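Local coordinates for putative phosphoribosyltransferase (Neisseria gonorrhoeae, PDB 5VOG), which is probably a type I phosphoribosyltransferase with glycosyltransferase activity, and binds the alarmone ppGpp in its ligand pocket, at residues R111-M114 and E115-K119; L169-D172 and E173-R176. All blocks are in the same frame, centred on the assembly; numbering follows the deposited sequence.

Contact 1. Residues R111-M114 and E115-K119; sequences RVTM and EFCLK. With G4P (guanosine-5',3'-tetraphosphate), chain D.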
ATOM      1  N   ARG A 111      11.185 -13.032  11.236  1.00 25.05           N
ATOM      2  CA  ARG A 111      11.180 -11.887  12.149  1.00 25.38           C
ATOM      3  C   ARG A 111      12.413 -11.004  12.035  1.00 26.65           C
ATOM      4  O   ARG A 111      12.572 -10.085  12.848  1.00 26.13           O
ATOM      5  CB  ARG A 111      11.001 -12.303  13.611  1.00 27.61           C
ATOM      6  CG  ARG A 111       9.590 -12.635  13.926  1.00 28.19           C
ATOM      7  CD  ARG A 111       9.385 -13.135  15.345  1.00 27.89           C
ATOM      8  NE  ARG A 111       8.004 -13.560  15.442  1.00 29.95           N
ATOM      9  CZ  ARG A 111       7.487 -14.248  16.447  1.00 30.34           C
ATOM     10  NH1 ARG A 111       8.244 -14.605  17.481  1.00 32.52           N
ATOM     11  NH2 ARG A 111       6.205 -14.578  16.413  1.00 33.00           N
ATOM     12  N   VAL A 112      13.274 -11.226  11.039  1.00 25.36           N
ATOM     13  CA  VAL A 112      14.451 -10.376  10.894  1.00 26.27           C
ATOM     14  C   VAL A 112      14.048  -8.956  10.501  1.00 25.78           C
ATOM     15  O   VAL A 112      14.560  -7.980  11.063  1.00 26.72           O
ATOM     16  CB  VAL A 112      15.448 -11.011   9.904  1.00 26.60           C
ATOM     17  CG1 VAL A 112      16.572 -10.049   9.564  1.00 28.43           C
ATOM     18  CG2 VAL A 112      16.032 -12.293  10.522  1.00 28.92           C
ATOM     19  N   THR A 113      13.104  -8.804   9.564  1.00 23.30           N
ATOM     20  CA  THR A 113      12.661  -7.453   9.220  1.00 23.06           C
ATOM     21  C   THR A 113      11.900  -6.829  10.375  1.00 22.20           C
ATOM     22  O   THR A 113      12.084  -5.643  10.690  1.00 22.50           O
ATOM     23  CB  THR A 113      11.773  -7.468   7.977  1.00 23.09           C
ATOM     24  OG1 THR A 113      12.529  -7.937   6.861  1.00 25.73           O
ATOM     25  CG2 THR A 113      11.238  -6.053   7.667  1.00 23.73           C
ATOM     26  N   MET A 114      11.028  -7.619  11.006  1.00 23.42           N
ATOM     27  CA  MET A 114      10.211  -7.110  12.098  1.00 24.01           C
ATOM     28  C   MET A 114      11.079  -6.588  13.238  1.00 24.05           C
ATOM     29  O   MET A 114      10.850  -5.488  13.754  1.00 24.64           O
ATOM     30  CB  MET A 114       9.275  -8.210  12.585  1.00 25.59           C
ATOM     31  CG  MET A 114       8.218  -7.740  13.559  1.00 29.52           C
ATOM     32  SD  MET A 114       7.257  -9.143  14.161  1.00 33.76           S
ATOM     33  CE  MET A 114       6.500  -9.666  12.626  1.00 32.85           C
ATOM     34  N   GLU A 115      12.089  -7.368  13.644  1.00 25.20           N
ATOM     35  CA  GLU A 115      12.981  -6.915  14.708  1.00 25.29           C
ATOM     36  C   GLU A 115      13.704  -5.635  14.315  1.00 25.21           C
ATOM     37  O   GLU A 115      13.823  -4.707  15.123  1.00 26.83           O
ATOM     38  CB  GLU A 115      14.003  -7.998  15.064  1.00 28.60           C
ATOM     39  CG  GLU A 115      15.010  -7.507  16.114  1.00 32.36           C
ATOM     40  CD  GLU A 115      16.169  -8.460  16.382  1.00 37.98           C
ATOM     41  OE1 GLU A 115      15.990  -9.687  16.342  1.00 38.18           O
ATOM     42  OE2 GLU A 115      17.282  -7.961  16.652  1.00 43.04           O
ATOM     43  N   PHE A 116      14.197  -5.573  13.075  1.00 24.70           N
ATOM     44  CA  PHE A 116      14.907  -4.389  12.607  1.00 24.40           C
ATOM     45  C   PHE A 116      14.016  -3.155  12.691  1.00 23.63           C
ATOM     46  O   PHE A 116      14.420  -2.112  13.222  1.00 26.39           O
ATOM     47  CB  PHE A 116      15.389  -4.623  11.170  1.00 25.33           C
ATOM     48  CG  PHE A 116      16.035  -3.424  10.526  1.00 26.32           C
ATOM     49  CD1 PHE A 116      17.400  -3.212  10.626  1.00 29.46           C
ATOM     50  CD2 PHE A 116      15.283  -2.525   9.786  1.00 25.67           C
ATOM     51  CE1 PHE A 116      17.992  -2.115  10.022  1.00 30.53           C
ATOM     52  CE2 PHE A 116      15.877  -1.426   9.186  1.00 26.39           C
ATOM     53  CZ  PHE A 116      17.223  -1.223   9.295  1.00 29.10           C
ATOM     54  N   CYS A 117      12.786  -3.265  12.187  1.00 22.30           N
ATOM     55  CA  CYS A 117      11.913  -2.098  12.155  1.00 23.35           C
ATOM     56  C   CYS A 117      11.464  -1.695  13.551  1.00 23.78           C
ATOM     57  O   CYS A 117      11.384  -0.501  13.856  1.00 25.40           O
ATOM     58  CB  CYS A 117      10.699  -2.371  11.277  1.00 23.41           C
ATOM     59  SG  CYS A 117      11.077  -2.471   9.518  1.00 23.58           S
ATOM     60  N   LEU A 118      11.125  -2.671  14.401  1.00 24.06           N
ATOM     61  CA  LEU A 118      10.679  -2.334  15.748  1.00 24.50           C
ATOM     62  C   LEU A 118      11.801  -1.696  16.556  1.00 27.09           C
ATOM     63  O   LEU A 118      11.572  -0.723  17.283  1.00 27.79           O
ATOM     64  CB  LEU A 118      10.143  -3.582  16.451  1.00 25.69           C
ATOM     65  CG  LEU A 118       8.852  -4.130  15.825  1.00 27.46           C
ATOM     66  CD1 LEU A 118       8.391  -5.430  16.508  1.00 28.29           C
ATOM     67  CD2 LEU A 118       7.746  -3.067  15.839  1.00 30.07           C
ATOM     68  N   LYS A 119      13.022  -2.229  16.447  1.00 28.17           N
ATOM     69  CA  LYS A 119      14.148  -1.612  17.144  1.00 28.96           C
ATOM     70  C   LYS A 119      14.343  -0.167  16.701  1.00 28.68           C
ATOM     71  O   LYS A 119      14.607   0.713  17.528  1.00 32.05           O
ATOM     72  CB  LYS A 119      15.421  -2.419  16.908  1.00 32.33           C
ATOM     73  CG  LYS A 119      15.532  -3.651  17.795  1.00 37.88           C
ATOM     74  CD  LYS A 119      16.900  -4.300  17.663  1.00 41.28           C
ATOM     75  CE  LYS A 119      17.062  -5.448  18.645  1.00 45.50           C
ATOM     76  NZ  LYS A 119      18.414  -6.060  18.563  1.00 48.22           N
TER
HETATM   77  PB  G4P D 203       9.454 -10.842   8.952  1.00 25.52           P
HETATM   78  O1B G4P D 203      10.435 -10.092   9.703  1.00 26.06           O
HETATM   79  O2B G4P D 203       9.191 -12.276   9.463  1.00 26.31           O
HETATM   80  O3B G4P D 203       8.106 -10.059   8.863  1.00 25.55           O
HETATM   81  O3A G4P D 203       9.872 -10.947   7.417  1.00 26.61           O
HETATM   82  PA  G4P D 203      11.184 -11.524   6.732  1.00 26.47           P
HETATM   83  O1A G4P D 203      12.336 -10.616   6.925  1.00 29.15           O
HETATM   84  O2A G4P D 203      11.416 -12.939   7.200  1.00 27.40           O
HETATM   85  O5' G4P D 203      10.691 -11.602   5.200  1.00 28.20           O
HETATM   86  C5' G4P D 203      11.603 -11.542   4.086  1.00 27.05           C
HETATM   87  C4' G4P D 203      10.800 -11.659   2.818  1.00 26.01           C
HETATM   88  O4' G4P D 203      10.291 -12.997   2.679  1.00 27.16           O
HETATM   89  C3' G4P D 203       9.584 -10.730   2.745  1.00 25.34           C
HETATM   90  O3' G4P D 203       9.716  -9.892   1.576  1.00 25.23           O
HETATM   91  C2' G4P D 203       8.370 -11.654   2.620  1.00 25.30           C
HETATM   92  O2' G4P D 203       7.354 -11.158   1.750  1.00 26.79           O
HETATM   93  C1' G4P D 203       9.016 -12.927   2.079  1.00 25.70           C
HETATM   94  N9  G4P D 203       8.277 -14.130   2.470  1.00 25.63           N
HETATM   95  C8  G4P D 203       8.457 -14.873   3.606  1.00 27.32           C
HETATM   96  N7  G4P D 203       7.632 -15.891   3.690  1.00 27.05           N
HETATM   97  C5  G4P D 203       6.864 -15.807   2.538  1.00 25.70           C
HETATM   98  C6  G4P D 203       5.806 -16.634   2.046  1.00 26.54           C
HETATM   99  O6  G4P D 203       5.332 -17.643   2.576  1.00 26.74           O
HETATM  100  N1  G4P D 203       5.322 -16.194   0.830  1.00 26.91           N
HETATM  101  C2  G4P D 203       5.778 -15.094   0.150  1.00 25.97           C
HETATM  102  N2  G4P D 203       5.205 -14.827  -1.027  1.00 27.57           N
HETATM  103  N3  G4P D 203       6.760 -14.316   0.595  1.00 26.18           N
HETATM  104  C4  G4P D 203       7.254 -14.725   1.780  1.00 25.66           C
HETATM  105  PC  G4P D 203      10.563  -8.557   1.573  1.00 25.36           P
HETATM  106  O1C G4P D 203      12.010  -8.844   1.378  1.00 27.00           O
HETATM  107  O2C G4P D 203      10.220  -7.874   2.870  1.00 24.50           O
HETATM  108  O3C G4P D 203       9.959  -7.703   0.370  1.00 24.62           O
HETATM  109  PD  G4P D 203       8.550  -7.007   0.097  1.00 23.07           P
HETATM  110  O1D G4P D 203       7.863  -6.927   1.420  1.00 23.04           O
HETATM  111  O2D G4P D 203       8.890  -5.617  -0.487  1.00 23.37           O
HETATM  112  O3D G4P D 203       7.868  -7.871  -0.931  1.00 24.82           O

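Contact 2. Residues L169-D172 and E173-R176; sequences LDID and EHNR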
ATOM      1  N   LEU A 169       0.474 -13.395 -11.698  1.00 29.93           N
ATOM      2  CA  LEU A 169       0.389 -12.949 -13.083  1.00 31.73           C
ATOM      3  C   LEU A 169      -0.953 -13.325 -13.700  1.00 32.60           C
ATOM      4  O   LEU A 169      -1.498 -12.576 -14.520  1.00 33.39           O
ATOM      5  CB  LEU A 169       1.541 -13.534 -13.901  1.00 35.32           C
ATOM      6  CG  LEU A 169       2.940 -13.052 -13.514  1.00 37.25           C
ATOM      7  CD1 LEU A 169       3.985 -13.778 -14.357  1.00 38.41           C
ATOM      8  CD2 LEU A 169       3.067 -11.546 -13.679  1.00 39.41           C
ATOM      9  N   ASP A 170      -1.507 -14.474 -13.305  1.00 32.79           N
ATOM     10  CA  ASP A 170      -2.781 -14.991 -13.808  1.00 34.38           C
ATOM     11  C   ASP A 170      -3.697 -15.200 -12.605  1.00 34.67           C
ATOM     12  O   ASP A 170      -3.625 -16.236 -11.939  1.00 34.33           O
ATOM     13  CB  ASP A 170      -2.558 -16.288 -14.589  1.00 37.48           C
ATOM     14  CG  ASP A 170      -3.843 -16.883 -15.149  1.00 39.55           C
ATOM     15  OD1 ASP A 170      -4.948 -16.402 -14.827  1.00 40.29           O
ATOM     16  OD2 ASP A 170      -3.740 -17.849 -15.932  1.00 43.09           O
ATOM     17  N   ILE A 171      -4.569 -14.224 -12.329  1.00 33.48           N
ATOM     18  CA  ILE A 171      -5.381 -14.296 -11.115  1.00 32.21           C
ATOM     19  C   ILE A 171      -6.389 -15.441 -11.194  1.00 33.28           C
ATOM     20  O   ILE A 171      -6.786 -15.996 -10.161  1.00 33.86           O
ATOM     21  CB  ILE A 171      -6.062 -12.937 -10.847  1.00 31.75           C
ATOM     22  CG1 ILE A 171      -6.676 -12.883  -9.442  1.00 30.05           C
ATOM     23  CG2 ILE A 171      -7.112 -12.629 -11.910  1.00 32.22           C
ATOM     24  CD1 ILE A 171      -5.669 -12.989  -8.287  1.00 30.00           C
ATOM     25  N   ASP A 172      -6.817 -15.821 -12.403  1.00 35.31           N
ATOM     26  CA  ASP A 172      -7.728 -16.955 -12.525  1.00 37.18           C
ATOM     27  C   ASP A 172      -7.048 -18.254 -12.121  1.00 38.22           C
ATOM     28  O   ASP A 172      -7.641 -19.078 -11.414  1.00 38.19           O
ATOM     29  CB  ASP A 172      -8.259 -17.065 -13.953  1.00 39.69           C
ATOM     30  CG  ASP A 172      -9.183 -15.927 -14.317  1.00 44.66           C
ATOM     31  OD1 ASP A 172     -10.140 -15.669 -13.557  1.00 46.41           O
ATOM     32  OD2 ASP A 172      -8.943 -15.285 -15.357  1.00 47.67           O
ATOM     33  N   GLU A 173      -5.811 -18.464 -12.572  1.00 39.27           N
ATOM     34  CA  GLU A 173      -5.091 -19.667 -12.173  1.00 39.78           C
ATOM     35  C   GLU A 173      -4.766 -19.632 -10.688  1.00 38.08           C
ATOM     36  O   GLU A 173      -4.848 -20.661 -10.003  1.00 38.40           O
ATOM     37  CB  GLU A 173      -3.819 -19.820 -13.005  1.00 41.66           C
ATOM     38  CG  GLU A 173      -2.970 -21.031 -12.635  1.00 43.50           C
ATOM     39  CD  GLU A 173      -3.626 -22.371 -12.970  1.00 46.24           C
ATOM     40  OE1 GLU A 173      -4.739 -22.397 -13.540  1.00 47.02           O
ATOM     41  OE2 GLU A 173      -3.014 -23.415 -12.662  1.00 48.53           O
ATOM     42  N   HIS A 174      -4.410 -18.451 -10.176  1.00 35.75           N
ATOM     43  CA  HIS A 174      -4.175 -18.289  -8.749  1.00 33.61           C
ATOM     44  C   HIS A 174      -5.405 -18.693  -7.944  1.00 34.81           C
ATOM     45  O   HIS A 174      -5.301 -19.427  -6.954  1.00 34.37           O
ATOM     46  CB  HIS A 174      -3.787 -16.841  -8.448  1.00 31.49           C
ATOM     47  CG  HIS A 174      -3.627 -16.562  -6.990  1.00 30.83           C
ATOM     48  ND1 HIS A 174      -2.413 -16.649  -6.342  1.00 31.72           N
ATOM     49  CD2 HIS A 174      -4.537 -16.232  -6.043  1.00 30.60           C
ATOM     50  CE1 HIS A 174      -2.582 -16.375  -5.060  1.00 32.07           C
ATOM     51  NE2 HIS A 174      -3.862 -16.124  -4.852  1.00 31.03           N
ATOM     52  N   ASN A 175      -6.585 -18.216  -8.356  1.00 35.04           N
ATOM     53  CA  ASN A 175      -7.802 -18.540  -7.625  1.00 34.58           C
ATOM     54  C   ASN A 175      -8.119 -20.024  -7.716  1.00 35.94           C
ATOM     55  O   ASN A 175      -8.627 -20.613  -6.755  1.00 36.53           O
ATOM     56  CB  ASN A 175      -8.978 -17.717  -8.147  1.00 34.62           C
ATOM     57  CG  ASN A 175      -8.899 -16.256  -7.743  1.00 33.64           C
ATOM     58  OD1 ASN A 175      -8.230 -15.892  -6.767  1.00 31.75           O
ATOM     59  ND2 ASN A 175      -9.594 -15.407  -8.490  1.00 35.35           N
ATOM     60  N   ARG A 176      -7.828 -20.643  -8.864  1.00 36.57           N
ATOM     61  CA  ARG A 176      -8.036 -22.082  -8.999  1.00 39.46           C
ATOM     62  C   ARG A 176      -7.203 -22.847  -7.978  1.00 39.38           C
ATOM     63  O   ARG A 176      -7.697 -23.772  -7.322  1.00 41.39           O
ATOM     64  CB  ARG A 176      -7.699 -22.535 -10.421  1.00 41.77           C
ATOM     65  CG  ARG A 176      -7.996 -24.009 -10.678  1.00 44.75           C
ATOM     66  CD  ARG A 176      -7.448 -24.494 -12.021  1.00 47.11           C
ATOM     67  NE  ARG A 176      -5.989 -24.557 -12.028  1.00 49.73           N
ATOM     68  CZ  ARG A 176      -5.281 -25.563 -11.523  1.00 51.62           C
ATOM     69  NH1 ARG A 176      -5.894 -26.598 -10.966  1.00 52.06           N
ATOM     70  NH2 ARG A 176      -3.955 -25.534 -11.571  1.00 52.74           N
TER
HETATM   71  O   HOH W   1     -11.098 -16.519 -10.782  1.00 39.77           O

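Contact 1. Residues R111-M114 and E115-K119
Arg-111 O accepts from Glu-115 N at 2.9 Å in the first turn of helix 112-121, whose N-terminus follows a loop that, by comparison with type I phosphoribosyltransferases, is probably the PRPP loop. Here it holds the 5'-diphosphate of ppGpp. Arg-111, at the N-cap position, gives its backbone N-H to O2B at 2.8 Å, and Met-114 N reaches O1B, on the same phosphorus, at 2.9 Å. The neighbouring phosphate is gripped twice by Thr-113: OG1 donates to O1A at 2.7 Å, while its backbone N reaches that oxygen by a longer bond of 3.3 Å. With OG1 beside the backbone N (chi1 -63°), hydroxyl and amide can converge on one acceptor. The amides of the helix end probably help to balance the anion's charge, and Arg-56 of the second subunit also bonds the ligand.

Behind this shell, regular i to i+4 bonds tie the turn to 115-119. The Arg-111 side chain leads away from the turn to a salt bridge with Asp-108. On the buried face, Met-114 and Leu-118 run side by side, CG to CD1 3.8 Å, over Val-133 and Val-129 of strand 129-133. Thr-113 CG2 lies 4.0 Å from Cys-117 SG, facing strand 63-75. On the outer face Glu-115 OE1 accepts from Lys-144 N, and its other oxygen, OE2, takes Lys-119 NZ on the anti side at 2.9 Å, 33° out of the carboxylate plane.

Contact 2. Residues L169-D172 and E173-R176
Asp-170 and Glu-173 meet where the last helix, 171-179, starts, their carboxylate planes turned 45° apart. Asp-170 holds the N-cap position: with CG anti to the backbone N (chi1 -180°), its carboxylate swings over the first turn, and OD1 accepts from Glu-173 N at 3.2 Å. The donor comes from above the carboxylate plane, and a weak second bond from Asp-172 N shares the same oxygen. OD2 rests instead against Glu-173 CB, 3.5 Å away.

Beyond CB, Glu-173 bends at chi2 (68°) and turns along the helix to Arg-176, which grips it side-on. NE donates to OE1 at 2.9 Å and NH2 to OE2 at 2.6 Å, both acceptors lying almost in the guanidinium plane, so that two bonds fix the rotation of both groups. This bidentate salt bridge probably also offsets the like charge of Asp-170 nearby.

On the buried side, Ile-171 slants across the His-174 ring and the Asn-175 amide, which lie next to each other. Its CD1 lies 4.1 Å from His-174 CD2, and its CG1 4.0 Å from Asn-175 ND2. The amide is turned so that Asn-175 OD1 sits at the edge of the His-174 ring, in its plane. The imidazole is anchored through NE2 to Tyr-15 O and meets the ring of Trp-14 at a steep angle.

One water bridges Asn-175 and Asp-172, receiving from ND2 at 3.0 Å and donating to OD1. Asn-175 ND2 also hydrogen-bonds Asp-18 of the second subunit, Asp-172 OD1 forms a salt bridge with Arg-22 of that subunit, and Leu-169 O accepts from its Lys-25. The arrangement is a classic Asp N-cap opening a C-terminal helix, here placed at the dimer interface.

From the N terminus, the chain first reaches contact 1, where it leaves strand 107-108 and enters helix 112-121, which packs against strands of the main mixed sheet. It then passes through strand 129-133 and the remaining strands before contact 2 opens helix 171-179 near the C terminus. Both contacts are local helix starts without an intervening loop; they follow in series, neither nesting nor crossing. The centres of contacts 1 and 2 lie about 32 Å apart, on opposite sides of the chain's centre, and the nearest atoms of contacts 1 and 2 are about 21 Å apart. Contact 1 joins the ligand pocket to the sheet, whereas contact 2 joins the C-terminal helix to the 14-16 region and the second subunit.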